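Ribose transcriptional regulator (Enterococcus faecium DO, PDB 4RK1) binds ribose between two sugar-binding lobes and, as a LacI-family regulator, probably controls transcription by binding DNA at a cis-regulatory region. Local coordinates at residues Ala142-Glu145 / Gly146-Ala150; Gly112-Leu115 / Ala116-Leu120; Asn192-Leu195 / Ala196-Leu199; Ser169-Gly172 / Gly173-Ile176; Pro238-Glu241 / Leu242-Ser246. All coordinates share one frame; numbering follows the deposited sequence.

Overall arrangement
The five contacts are short runs of about two turns in five helices of the two-lobed, periplasmic-binding-protein-like fold, arranged around one ribose. Contacts 1 and 3 both reach the sugar, through Arg143 and Asn192, although their centres lie 19 Å apart. Contact 2 packs against contact 1, centres 8 Å apart, with Phe147 CE1 3.2 Å from Gly117 CA. Contacts 3 and 4 form a second pair, 7 Å between centres, tied by the salt bridge Glu194 OE1 to Lys170 NZ at 3.1 Å; both touch the second subunit. Contact 5 touches none of the others, its centre 22 Å from that of contact 3, yet the side chain of Leu242 lies about 6 Å from the ribose.

Contact 1 of 5, residues Ala142-Glu145 / Gly146-Ala150; sequences ARIE and GFKSA. With RIB (alpha-D-ribofuranose), chain K.
Lys148 lays its aliphatic chain alongside Ile144, one turn earlier in helix 138-153, and the two side chains run the same way, with Lys148 CE 4.1 Å from Ile144 CG2. The chain of Lys148 is extended beyond CG, which carries its amine past the carboxylate of Glu145: NZ stands 4.2 Å from Glu145 OE2, too far for a salt bridge, though the opposite charges may attract each other weakly. Glu145 meets it by bending at chi2 (-61°). Beneath these side chains Gly146, Phe147, Lys148 and Ser149 each donate to the carbonyl four residues back, a run of regular i to i+4 bonds.

Arg143 leaves the same turn for the ribose pocket. Its extended chain brings the guanidinium edge-on to the sugar: NH1 donates to ribose O3 at 2.9 Å, and NH2 donates to the same O3 at 2.8 Å and weakly to O2. A salt bridge from Asp109 to Arg143 NE helps to orient the group, while Phe147 packs on strand 128-133, which this helix joins to strand 161-166 in a beta-alpha-beta unit. Two nitrogens converging on O3 constrain the guanidinium's rotation, and its charge would be expected to polarise the O3 and O2 hydroxyls.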
loop_
_atom_site.group_PDB
_atom_site.type_symbol
_atom_site.label_atom_id
_atom_site.label_comp_id
_atom_site.label_asym_id
_atom_site.label_seq_id
_atom_site.Cartn_x
_atom_site.Cartn_y
_atom_site.Cartn_z
ATOM N N ALA B 142 2.230 8.006 -22.466
ATOM C CA ALA B 142 1.822 7.098 -23.522
ATOM C C ALA B 142 0.360 6.673 -23.373
ATOM O O ALA B 142 -0.326 6.485 -24.378
ATOM C CB ALA B 142 2.737 5.887 -23.577
ATOM N N ARG B 143 -0.126 6.534 -22.136
ATOM C CA ARG B 143 -1.550 6.244 -21.910
ATOM C C ARG B 143 -2.404 7.381 -22.457
ATOM O O ARG B 143 -3.440 7.156 -23.093
ATOM C CB ARG B 143 -1.875 6.059 -20.424
ATOM C CG ARG B 143 -1.080 4.967 -19.745
ATOM C CD ARG B 143 -1.309 4.918 -18.242
ATOM N NE ARG B 143 -0.287 4.089 -17.610
ATOM C CZ ARG B 143 -0.135 3.931 -16.301
ATOM N NH1 ARG B 143 -0.948 4.544 -15.442
ATOM N NH2 ARG B 143 0.849 3.153 -15.854
ATOM N N ILE B 144 -1.978 8.605 -22.186
ATOM C CA ILE B 144 -2.719 9.784 -22.621
ATOM C C ILE B 144 -2.752 9.847 -24.155
ATOM O O ILE B 144 -3.798 10.123 -24.750
ATOM C CB ILE B 144 -2.136 11.076 -21.992
ATOM C CG1 ILE B 144 -2.370 11.071 -20.476
ATOM C CG2 ILE B 144 -2.744 12.321 -22.626
ATOM C CD1 ILE B 144 -1.610 12.154 -19.722
ATOM N N GLU B 145 -1.624 9.533 -24.782
ATOM C CA GLU B 145 -1.542 9.505 -26.238
ATOM C C GLU B 145 -2.478 8.451 -26.829
ATOM O O GLU B 145 -3.157 8.709 -27.820
ATOM C CB GLU B 145 -0.102 9.263 -26.697
ATOM C CG GLU B 145 0.858 10.405 -26.377
ATOM C CD GLU B 145 0.452 11.703 -27.042
ATOM O OE1 GLU B 145 0.254 11.688 -28.274
ATOM O OE2 GLU B 145 0.321 12.727 -26.333
ATOM N N GLY B 146 -2.534 7.277 -26.213
ATOM C CA GLY B 146 -3.442 6.234 -26.679
ATOM C C GLY B 146 -4.890 6.657 -26.535
ATOM O O GLY B 146 -5.734 6.370 -27.395
ATOM N N PHE B 147 -5.183 7.345 -25.435
ATOM C CA PHE B 147 -6.511 7.891 -25.214
ATOM C C PHE B 147 -6.877 8.917 -26.296
ATOM O O PHE B 147 -8.005 8.936 -26.796
ATOM C CB PHE B 147 -6.584 8.528 -23.837
ATOM C CG PHE B 147 -7.958 8.921 -23.429
ATOM C CD1 PHE B 147 -8.798 7.999 -22.827
ATOM C CD2 PHE B 147 -8.416 10.214 -23.632
ATOM C CE1 PHE B 147 -10.067 8.356 -22.427
ATOM C CE2 PHE B 147 -9.692 10.571 -23.242
ATOM C CZ PHE B 147 -10.517 9.638 -22.649
ATOM N N LYS B 148 -5.922 9.763 -26.655
ATOM C CA LYS B 148 -6.142 10.746 -27.724
ATOM C C LYS B 148 -6.342 10.095 -29.088
ATOM O O LYS B 148 -7.080 10.608 -29.918
ATOM C CB LYS B 148 -4.992 11.748 -27.784
ATOM C CG LYS B 148 -5.018 12.764 -26.652
ATOM C CD LYS B 148 -3.750 13.601 -26.633
ATOM C CE LYS B 148 -3.885 14.777 -25.678
ATOM N NZ LYS B 148 -2.636 15.582 -25.597
ATOM N N SER B 149 -5.676 8.970 -29.319
ATOM C CA SER B 149 -5.893 8.165 -30.522
ATOM C C SER B 149 -7.343 7.686 -30.616
ATOM O O SER B 149 -7.928 7.696 -31.694
ATOM C CB SER B 149 -4.929 6.971 -30.537
ATOM O OG SER B 149 -5.036 6.231 -31.731
ATOM N N ALA B 150 -7.927 7.275 -29.487
ATOM C CA ALA B 150 -9.340 6.920 -29.441
ATOM C C ALA B 150 -10.234 8.118 -29.771
ATOM O O ALA B 150 -11.197 7.986 -30.517
ATOM C CB ALA B 150 -9.713 6.331 -28.084
HETATM O O5 RIB K . -0.446 3.547 -10.141
HETATM C C5 RIB K . 0.868 4.122 -10.145
HETATM C C4 RIB K . 1.222 4.368 -11.543
HETATM O O4 RIB K . 2.549 4.914 -11.647
HETATM C C3 RIB K . 1.087 2.968 -12.121
HETATM O O3 RIB K . 0.094 3.071 -13.124
HETATM C C2 RIB K . 2.492 2.634 -12.576
HETATM O O2 RIB K . 2.536 2.127 -13.899
HETATM C C1 RIB K . 3.334 3.895 -12.292
HETATM O O1 RIB K . 3.999 4.384 -13.441
#

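Contact 2 of 5, residues Gly112-Leu115 / Ala116-Leu120; sequences GGYL and AGMHL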
loop_
_atom_site.group_PDB
_atom_site.type_symbol
_atom_site.label_atom_id
_atom_site.label_comp_id
_atom_site.label_asym_id
_atom_site.label_seq_id
_atom_site.Cartn_x
_atom_site.Cartn_y
_atom_site.Cartn_z
ATOM N N GLY B 112 -3.568 0.567 -23.474
ATOM C CA GLY B 112 -4.448 0.754 -22.333
ATOM C C GLY B 112 -5.211 2.070 -22.367
ATOM O O GLY B 112 -6.405 2.105 -22.089
ATOM N N GLY B 113 -4.527 3.156 -22.709
ATOM C CA GLY B 113 -5.202 4.453 -22.837
ATOM C C GLY B 113 -6.233 4.438 -23.962
ATOM O O GLY B 113 -7.334 4.969 -23.835
ATOM N N TYR B 114 -5.874 3.795 -25.062
ATOM C CA TYR B 114 -6.794 3.609 -26.182
ATOM C C TYR B 114 -8.029 2.832 -25.765
ATOM O O TYR B 114 -9.150 3.229 -26.078
ATOM C CB TYR B 114 -6.076 2.884 -27.314
ATOM C CG TYR B 114 -6.921 2.591 -28.523
ATOM C CD1 TYR B 114 -7.175 3.580 -29.470
ATOM C CD2 TYR B 114 -7.436 1.314 -28.746
ATOM C CE1 TYR B 114 -7.916 3.308 -30.603
ATOM C CE2 TYR B 114 -8.197 1.038 -29.877
ATOM C CZ TYR B 114 -8.425 2.039 -30.798
ATOM O OH TYR B 114 -9.166 1.782 -31.921
ATOM N N LEU B 115 -7.834 1.733 -25.041
ATOM C CA LEU B 115 -8.967 0.971 -24.543
ATOM C C LEU B 115 -9.880 1.801 -23.649
ATOM O O LEU B 115 -11.100 1.692 -23.752
ATOM C CB LEU B 115 -8.512 -0.284 -23.795
ATOM C CG LEU B 115 -7.908 -1.426 -24.620
ATOM C CD1 LEU B 115 -7.393 -2.508 -23.678
ATOM C CD2 LEU B 115 -8.909 -2.006 -25.607
ATOM N N ALA B 116 -9.296 2.617 -22.767
ATOM C CA ALA B 116 -10.085 3.471 -21.883
ATOM C C ALA B 116 -10.928 4.482 -22.666
ATOM O O ALA B 116 -12.115 4.665 -22.387
ATOM C CB ALA B 116 -9.181 4.193 -20.903
ATOM N N GLY B 117 -10.298 5.132 -23.638
ATOM C CA GLY B 117 -10.990 6.062 -24.510
ATOM C C GLY B 117 -12.115 5.427 -25.291
ATOM O O GLY B 117 -13.228 5.959 -25.317
HETATM N N MSE B 118 -11.843 4.280 -25.911
HETATM C CA MSE B 118 -12.843 3.610 -26.755
HETATM C C MSE B 118 -14.037 3.181 -25.943
HETATM O O MSE B 118 -15.182 3.240 -26.421
HETATM C CB MSE B 118 -12.254 2.426 -27.531
HETATM C CG MSE B 118 -11.154 2.815 -28.516
HETATM SE SE MSE B 118 -11.774 3.939 -30.023
HETATM C CE MSE B 118 -12.656 2.466 -31.003
ATOM N N HIS B 119 -13.802 2.773 -24.697
ATOM C CA HIS B 119 -14.895 2.382 -23.815
ATOM C C HIS B 119 -15.826 3.561 -23.482
ATOM O O HIS B 119 -17.050 3.467 -23.647
ATOM C CB HIS B 119 -14.348 1.771 -22.524
ATOM C CG HIS B 119 -15.413 1.387 -21.543
ATOM N ND1 HIS B 119 -16.282 0.338 -21.757
ATOM C CD2 HIS B 119 -15.755 1.918 -20.345
ATOM C CE1 HIS B 119 -17.108 0.235 -20.731
ATOM N NE2 HIS B 119 -16.810 1.182 -19.861
ATOM N N LEU B 120 -15.250 4.666 -23.014
ATOM C CA LEU B 120 -16.044 5.859 -22.699
ATOM C C LEU B 120 -16.778 6.405 -23.927
ATOM O O LEU B 120 -17.942 6.796 -23.836
ATOM C CB LEU B 120 -15.162 6.960 -22.083
ATOM C CG LEU B 120 -14.653 6.724 -20.646
ATOM C CD1 LEU B 120 -13.739 7.854 -20.200
ATOM C CD2 LEU B 120 -15.802 6.564 -19.667
#
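A Met-aromatic contact one helical turn long marks helix 109-122, where Tyr114 and the selenomethionine Met118 meet at positions i and i+4. The selenium lies 4.4 Å from the centroid of the Tyr114 ring and 34° off its normal, an oblique approach. More squarely placed is the methylene before it: Met118 CG sits 3.7 Å from that centroid and only 14° off the normal, a CH-pi contact over the middle of one face. The torsions account for this. Tyr114 has CG trans to its backbone N (chi1 178°), and Met118 is folded at both chi2 and chi3, so that its chain climbs the ring from CG toward the hydroxyl end, where the terminal CE comes 3.7 Å from Tyr114 OH.

The backbone beneath is ordinary helix. Met118 N donates to Tyr114 O at 2.9 Å, and Gly117 N to Gly113 O at 3.0 Å. Glycines at 112, 113 and 117 have no side chains, and this part of the helix lies close to helix 138-153: Phe147 CD1 approaches Gly113 O to 3.5 Å. Tyr114 and Met118 also rest on Ala150 of that helix. Elsewhere on the turn, Ala116 and Leu120 cover Ile217 of strand 215-218, and His119 bonds through NE2 to Thr276.

The chemistry of the pair is probably mainly dispersive: a polarisable selenium and a C-H group lie against a pi face, without a directional polar bond between the side chains, and the evidence for it is the small offset of CG.

Contact 3 of 5, residues Asn192-Leu195 / Ala196-Leu199; sequences NDEL and AFGL. With RIB (alpha-D-ribofuranose), chain K.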
loop_
_atom_site.group_PDB
_atom_site.type_symbol
_atom_site.label_atom_id
_atom_site.label_comp_id
_atom_site.label_asym_id
_atom_site.label_seq_id
_atom_site.Cartn_x
_atom_site.Cartn_y
_atom_site.Cartn_z
ATOM N N ASN B 192 -4.584 6.669 -12.859
ATOM C CA ASN B 192 -4.462 5.448 -12.052
ATOM C C ASN B 192 -5.640 5.283 -11.112
ATOM O O ASN B 192 -6.487 6.179 -10.981
ATOM C CB ASN B 192 -3.102 5.320 -11.330
ATOM C CG ASN B 192 -2.957 6.213 -10.103
ATOM O OD1 ASN B 192 -3.819 7.029 -9.764
ATOM N ND2 ASN B 192 -1.834 6.039 -9.417
ATOM N N ASP B 193 -5.719 4.111 -10.500
ATOM C CA ASP B 193 -6.844 3.777 -9.629
ATOM C C ASP B 193 -6.905 4.669 -8.382
ATOM O O ASP B 193 -7.991 5.037 -7.927
ATOM C CB ASP B 193 -6.790 2.300 -9.246
ATOM C CG ASP B 193 -7.042 1.361 -10.446
ATOM O OD1 ASP B 193 -7.674 1.780 -11.455
ATOM O OD2 ASP B 193 -6.610 0.192 -10.371
ATOM N N GLU B 194 -5.741 5.038 -7.855
ATOM C CA GLU B 194 -5.687 5.913 -6.685
ATOM C C GLU B 194 -6.374 7.257 -6.965
ATOM O O GLU B 194 -7.206 7.705 -6.186
ATOM C CB GLU B 194 -4.247 6.113 -6.242
ATOM C CG GLU B 194 -3.616 4.834 -5.724
ATOM C CD GLU B 194 -4.002 4.528 -4.290
ATOM O OE1 GLU B 194 -3.724 5.369 -3.416
ATOM O OE2 GLU B 194 -4.556 3.437 -4.034
ATOM N N LEU B 195 -6.042 7.871 -8.090
ATOM C CA LEU B 195 -6.744 9.068 -8.548
ATOM C C LEU B 195 -8.247 8.836 -8.612
ATOM O O LEU B 195 -9.023 9.679 -8.170
ATOM C CB LEU B 195 -6.230 9.507 -9.916
ATOM C CG LEU B 195 -4.862 10.197 -9.928
ATOM C CD1 LEU B 195 -4.365 10.306 -11.357
ATOM C CD2 LEU B 195 -4.922 11.586 -9.292
ATOM N N ALA B 196 -8.670 7.697 -9.156
ATOM C CA ALA B 196 -10.097 7.420 -9.226
ATOM C C ALA B 196 -10.729 7.357 -7.832
ATOM O O ALA B 196 -11.851 7.850 -7.645
ATOM C CB ALA B 196 -10.375 6.137 -10.012
ATOM N N PHE B 197 -10.038 6.742 -6.868
ATOM C CA PHE B 197 -10.581 6.631 -5.505
ATOM C C PHE B 197 -10.791 8.031 -4.900
ATOM O O PHE B 197 -11.782 8.282 -4.224
ATOM C CB PHE B 197 -9.672 5.836 -4.582
ATOM C CG PHE B 197 -9.380 4.425 -5.038
ATOM C CD1 PHE B 197 -10.194 3.767 -5.945
ATOM C CD2 PHE B 197 -8.267 3.757 -4.537
ATOM C CE1 PHE B 197 -9.906 2.479 -6.346
ATOM C CE2 PHE B 197 -7.977 2.469 -4.934
ATOM C CZ PHE B 197 -8.795 1.826 -5.840
ATOM N N GLY B 198 -9.841 8.925 -5.150
ATOM C CA GLY B 198 -9.981 10.337 -4.786
ATOM C C GLY B 198 -11.241 10.973 -5.319
ATOM O O GLY B 198 -11.946 11.675 -4.587
ATOM N N LEU B 199 -11.539 10.708 -6.588
ATOM C CA LEU B 199 -12.758 11.195 -7.217
ATOM C C LEU B 199 -14.004 10.615 -6.585
ATOM O O LEU B 199 -14.983 11.330 -6.382
ATOM C CB LEU B 199 -12.771 10.891 -8.712
ATOM C CG LEU B 199 -11.883 11.765 -9.590
ATOM C CD1 LEU B 199 -11.872 11.196 -11.002
ATOM C CD2 LEU B 199 -12.370 13.205 -9.591
HETATM O O5 RIB K . -0.446 3.547 -10.141
HETATM C C5 RIB K . 0.868 4.122 -10.145
HETATM C C4 RIB K . 1.222 4.368 -11.543
HETATM O O4 RIB K . 2.549 4.914 -11.647
HETATM C C3 RIB K . 1.087 2.968 -12.121
HETATM O O3 RIB K . 0.094 3.071 -13.124
HETATM C C2 RIB K . 2.492 2.634 -12.576
HETATM O O2 RIB K . 2.536 2.127 -13.899
HETATM C C1 RIB K . 3.334 3.895 -12.292
HETATM O O1 RIB K . 3.999 4.384 -13.441
#
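Asn192 ND2 donates to ribose O5 at 2.9 Å, and the other arm of the same amide closes the first turn of the helix: OD1 accepts from Leu195 N, also at 2.9 Å and nearly straight at 173°. Both arms of the amide are therefore engaged, which fixes its rotation. A chi1 of 76° sets Asn192 CG between the backbone N and the carbonyl carbon, the conformation that turns the amide back over the helix start. Asn139 also donates to the sugar, while Asp220 and Gln237 accept from it.

This is an N-cap at the start of helix 193-205, which follows strand 187-190 in a beta-alpha-beta crossover leading to strand 215-218. The capping residue thus also binds the sugar, and the backbone bond from Ala196 N to Asn192 O at 3.2 Å continues the turn.

In the next shell, the Phe197 ring lies over the backbone at Asp193, whose O stands 3.2 Å above the ring plane, offset toward the rim. The same oxygen accepts from Phe197 N. Glu194 bends at chi2 and brings OE2 3.7 Å from Phe197 CE2, its carboxylate plane 77° from that of the ring; the polar end of Glu194 also goes to Lys170. Asp193 is anchored through OD1 by Thr234 and through OD2 by the backbone N of Ile222. Beyond them, Phe197 packs on Met224 of the second subunit, while Leu195 and Leu199 face Val131 of strand 128-133.

Contact 4 of 5, residues Ser169-Gly172 / Gly173-Ile176; sequences SKQG and GYQI
Gln171 and Gln175, one turn apart in the short helix 170-175, are linked by a side-chain hydrogen bond from Gln171 NE2 to Gln175 OE1 at 3.1 Å. Different conformations bring them together. Gln171 sets CG opposite its backbone N and then bends at chi2 (77°), whereas Gln175 is extended beyond CG. Their amide planes stand 69° apart, and the donor lies 42° out of the carbonyl plane of Gln175, above it and away from a lone pair. The same Gln171 NE2 lies at the edge of the Tyr174 ring, in its plane and 3.8 Å from CD2.

At the helix start, Ser169 is the N-cap: its OG, set between its own backbone N and carbonyl carbon, accepts from Gly172 N at 3.0 Å. Further along, the bond from Ile176 N to Gly172 O is weak, at 3.4 Å.

Outward, the Tyr174 ring makes a cation-pi contact with Arg201 of helix 193-205, while its OH bonds to Glu205. Gly172 O accepts from Thr166 at the end of strand 161-166, and Lys170 and Gln171 pack on Tyr227 of the second subunit.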
loop_
_atom_site.group_PDB
_atom_site.type_symbol
_atom_site.label_atom_id
_atom_site.label_comp_id
_atom_site.label_asym_id
_atom_site.label_seq_id
_atom_site.Cartn_x
_atom_site.Cartn_y
_atom_site.Cartn_z
ATOM N N SER B 169 -2.118 10.842 -6.643
ATOM C CA SER B 169 -2.499 10.221 -5.369
ATOM C C SER B 169 -3.996 10.309 -5.185
ATOM O O SER B 169 -4.666 11.028 -5.918
ATOM C CB SER B 169 -1.815 10.942 -4.200
ATOM O OG SER B 169 -2.291 12.276 -4.100
ATOM N N LYS B 170 -4.514 9.592 -4.191
ATOM C CA LYS B 170 -5.918 9.718 -3.810
ATOM C C LYS B 170 -6.268 11.175 -3.481
ATOM O O LYS B 170 -7.287 11.697 -3.927
ATOM C CB LYS B 170 -6.226 8.841 -2.595
ATOM C CG LYS B 170 -6.119 7.354 -2.855
ATOM C CD LYS B 170 -6.726 6.521 -1.729
ATOM C CE LYS B 170 -5.932 6.588 -0.436
ATOM N NZ LYS B 170 -4.538 6.096 -0.543
ATOM N N GLN B 171 -5.428 11.819 -2.678
ATOM C CA GLN B 171 -5.646 13.215 -2.311
ATOM C C GLN B 171 -5.726 14.091 -3.568
ATOM O O GLN B 171 -6.591 14.963 -3.667
ATOM C CB GLN B 171 -4.543 13.698 -1.346
ATOM C CG GLN B 171 -4.692 15.132 -0.840
ATOM C CD GLN B 171 -5.739 15.279 0.253
ATOM O OE1 GLN B 171 -5.850 14.435 1.144
ATOM N NE2 GLN B 171 -6.503 16.366 0.199
ATOM N N GLY B 172 -4.841 13.848 -4.530
ATOM C CA GLY B 172 -4.841 14.606 -5.778
ATOM C C GLY B 172 -6.146 14.462 -6.540
ATOM O O GLY B 172 -6.658 15.433 -7.086
ATOM N N GLY B 173 -6.696 13.250 -6.564
ATOM C CA GLY B 173 -7.989 13.004 -7.211
ATOM C C GLY B 173 -9.117 13.718 -6.498
ATOM O O GLY B 173 -9.994 14.325 -7.125
ATOM N N TYR B 174 -9.093 13.626 -5.175
ATOM C CA TYR B 174 -10.066 14.285 -4.309
ATOM C C TYR B 174 -10.067 15.806 -4.535
ATOM O O TYR B 174 -11.122 16.421 -4.682
ATOM C CB TYR B 174 -9.715 13.941 -2.862
ATOM C CG TYR B 174 -10.574 14.559 -1.790
ATOM C CD1 TYR B 174 -11.955 14.433 -1.816
ATOM C CD2 TYR B 174 -9.991 15.233 -0.711
ATOM C CE1 TYR B 174 -12.740 14.974 -0.814
ATOM C CE2 TYR B 174 -10.770 15.780 0.296
ATOM C CZ TYR B 174 -12.142 15.647 0.239
ATOM O OH TYR B 174 -12.927 16.178 1.227
ATOM N N GLN B 175 -8.876 16.378 -4.616
ATOM C CA GLN B 175 -8.717 17.830 -4.730
ATOM C C GLN B 175 -9.191 18.439 -6.047
ATOM O O GLN B 175 -9.520 19.624 -6.070
ATOM C CB GLN B 175 -7.265 18.227 -4.466
ATOM C CG GLN B 175 -6.909 18.167 -2.987
ATOM C CD GLN B 175 -5.432 18.382 -2.695
ATOM O OE1 GLN B 175 -5.046 18.524 -1.537
ATOM N NE2 GLN B 175 -4.602 18.392 -3.735
ATOM N N ILE B 176 -9.248 17.656 -7.128
ATOM C CA ILE B 176 -9.715 18.197 -8.419
ATOM C C ILE B 176 -11.201 17.994 -8.673
ATOM O O ILE B 176 -11.706 18.375 -9.731
ATOM C CB ILE B 176 -8.883 17.745 -9.661
ATOM C CG1 ILE B 176 -8.715 16.227 -9.718
ATOM C CG2 ILE B 176 -7.547 18.465 -9.707
ATOM C CD1 ILE B 176 -9.983 15.509 -10.091
#

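Contact 5 of 5, residues Pro238-Glu241 / Leu242-Ser246; sequences PIFE and LGQTS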
loop_
_atom_site.group_PDB
_atom_site.type_symbol
_atom_site.label_atom_id
_atom_site.label_comp_id
_atom_site.label_asym_id
_atom_site.label_seq_id
_atom_site.Cartn_x
_atom_site.Cartn_y
_atom_site.Cartn_z
ATOM N N PRO B 238 -0.790 -6.305 -15.599
ATOM C CA PRO B 238 -0.522 -7.561 -14.895
ATOM C C PRO B 238 0.595 -7.325 -13.867
ATOM O O PRO B 238 1.764 -7.658 -14.111
ATOM C CB PRO B 238 -0.070 -8.494 -16.023
ATOM C CG PRO B 238 0.614 -7.578 -16.996
ATOM C CD PRO B 238 -0.126 -6.258 -16.916
ATOM N N ILE B 239 0.221 -6.755 -12.727
ATOM C CA ILE B 239 1.181 -6.100 -11.822
ATOM C C ILE B 239 2.136 -7.111 -11.199
ATOM O O ILE B 239 3.351 -6.951 -11.235
ATOM C CB ILE B 239 0.486 -5.348 -10.664
ATOM C CG1 ILE B 239 -0.594 -4.397 -11.185
ATOM C CG2 ILE B 239 1.518 -4.558 -9.857
ATOM C CD1 ILE B 239 -1.529 -3.899 -10.113
ATOM N N PHE B 240 1.563 -8.155 -10.619
ATOM C CA PHE B 240 2.342 -9.183 -9.952
ATOM C C PHE B 240 3.273 -9.857 -10.956
ATOM O O PHE B 240 4.453 -10.064 -10.673
ATOM C CB PHE B 240 1.381 -10.198 -9.301
ATOM C CG PHE B 240 2.062 -11.267 -8.482
ATOM C CD1 PHE B 240 2.445 -11.020 -7.175
ATOM C CD2 PHE B 240 2.277 -12.537 -9.011
ATOM C CE1 PHE B 240 3.038 -12.009 -6.407
ATOM C CE2 PHE B 240 2.884 -13.526 -8.253
ATOM C CZ PHE B 240 3.264 -13.262 -6.950
ATOM N N GLU B 241 2.738 -10.182 -12.134
ATOM C CA GLU B 241 3.512 -10.825 -13.206
ATOM C C GLU B 241 4.627 -9.940 -13.722
ATOM O O GLU B 241 5.683 -10.440 -14.082
ATOM C CB GLU B 241 2.611 -11.210 -14.388
ATOM C CG GLU B 241 3.298 -12.054 -15.460
ATOM C CD GLU B 241 2.458 -12.249 -16.715
ATOM O OE1 GLU B 241 1.272 -11.865 -16.720
ATOM O OE2 GLU B 241 2.987 -12.787 -17.708
ATOM N N LEU B 242 4.369 -8.635 -13.786
ATOM C CA LEU B 242 5.382 -7.649 -14.142
ATOM C C LEU B 242 6.565 -7.728 -13.181
ATOM O O LEU B 242 7.724 -7.741 -13.598
ATOM C CB LEU B 242 4.766 -6.245 -14.132
ATOM C CG LEU B 242 5.667 -5.047 -14.384
ATOM C CD1 LEU B 242 6.301 -5.142 -15.759
ATOM C CD2 LEU B 242 4.862 -3.763 -14.247
ATOM N N GLY B 243 6.269 -7.818 -11.894
ATOM C CA GLY B 243 7.310 -8.002 -10.882
ATOM C C GLY B 243 8.080 -9.294 -11.039
ATOM O O GLY B 243 9.312 -9.299 -11.021
ATOM N N GLN B 244 7.355 -10.395 -11.202
ATOM C CA GLN B 244 7.981 -11.692 -11.465
ATOM C C GLN B 244 8.897 -11.650 -12.691
ATOM O O GLN B 244 10.010 -12.158 -12.655
ATOM C CB GLN B 244 6.922 -12.758 -11.701
ATOM C CG GLN B 244 6.104 -13.157 -10.483
ATOM C CD GLN B 244 5.108 -14.244 -10.836
ATOM O OE1 GLN B 244 4.309 -14.086 -11.757
ATOM N NE2 GLN B 244 5.171 -15.361 -10.128
ATOM N N THR B 245 8.407 -11.059 -13.775
ATOM C CA THR B 245 9.149 -11.020 -15.031
ATOM C C THR B 245 10.425 -10.223 -14.873
ATOM O O THR B 245 11.498 -10.651 -15.321
ATOM C CB THR B 245 8.288 -10.440 -16.172
ATOM O OG1 THR B 245 7.089 -11.203 -16.291
ATOM C CG2 THR B 245 9.018 -10.493 -17.482
ATOM N N SER B 246 10.324 -9.083 -14.202
ATOM C CA SER B 246 11.513 -8.268 -13.914
ATOM C C SER B 246 12.537 -9.059 -13.094
ATOM O O SER B 246 13.739 -9.028 -13.379
ATOM C CB SER B 246 11.119 -6.936 -13.241
ATOM O OG SER B 246 10.820 -7.106 -11.865
#
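Glu241 O accepts twice from Thr245, from its backbone N at 2.8 Å and from its OG1 at 2.7 Å. The two donors arrive from opposite faces of the carbonyl plane, OG1 lying 36° out of it. Thr245 chi1 is -56°, which places OG1 beside its own backbone N and turns the hydroxyl back toward the preceding turn. A second hydroxyl does likewise nearby, Ser246 OG donating to Gly243 O at 2.8 Å. Hydroxyls that bond back to the carbonyl of the residue three or four before are a common way of satisfying serine and threonine inside a helix.

Helix 239-255 begins here, with Pro238 at the N-cap position. Having no backbone N-H, the proline cannot donate, but its carbonyl accepts from Leu242 N at 2.8 Å and opens the run of i to i+4 bonds that Gly243 and Gln244 continue. The turn follows strand 233-236, immediately after Gln237 of the ribose pocket.

Phe240 and Gln244 make the side-chain packing. Gln244 is extended beyond CG, and its amide passes the ring with planes 47° apart; Gln244 NE2 and CD both come to 3.5 Å from Phe240 CE2. The Phe240 chi1, with CG across from the backbone N, leads the ring to the side where that amide arrives. Gln244 NE2 has its hydrogen-bond partner outside the turn, in Asp31 of helix 20-33, and Phe240 also leans on Asp31 and Arg27 of that helix. Toward the sheet, Leu242, Thr245 and Ser246 press on Val105 of strand 103-107, and Pro238 and Thr245 on Leu266 of strand 263-271.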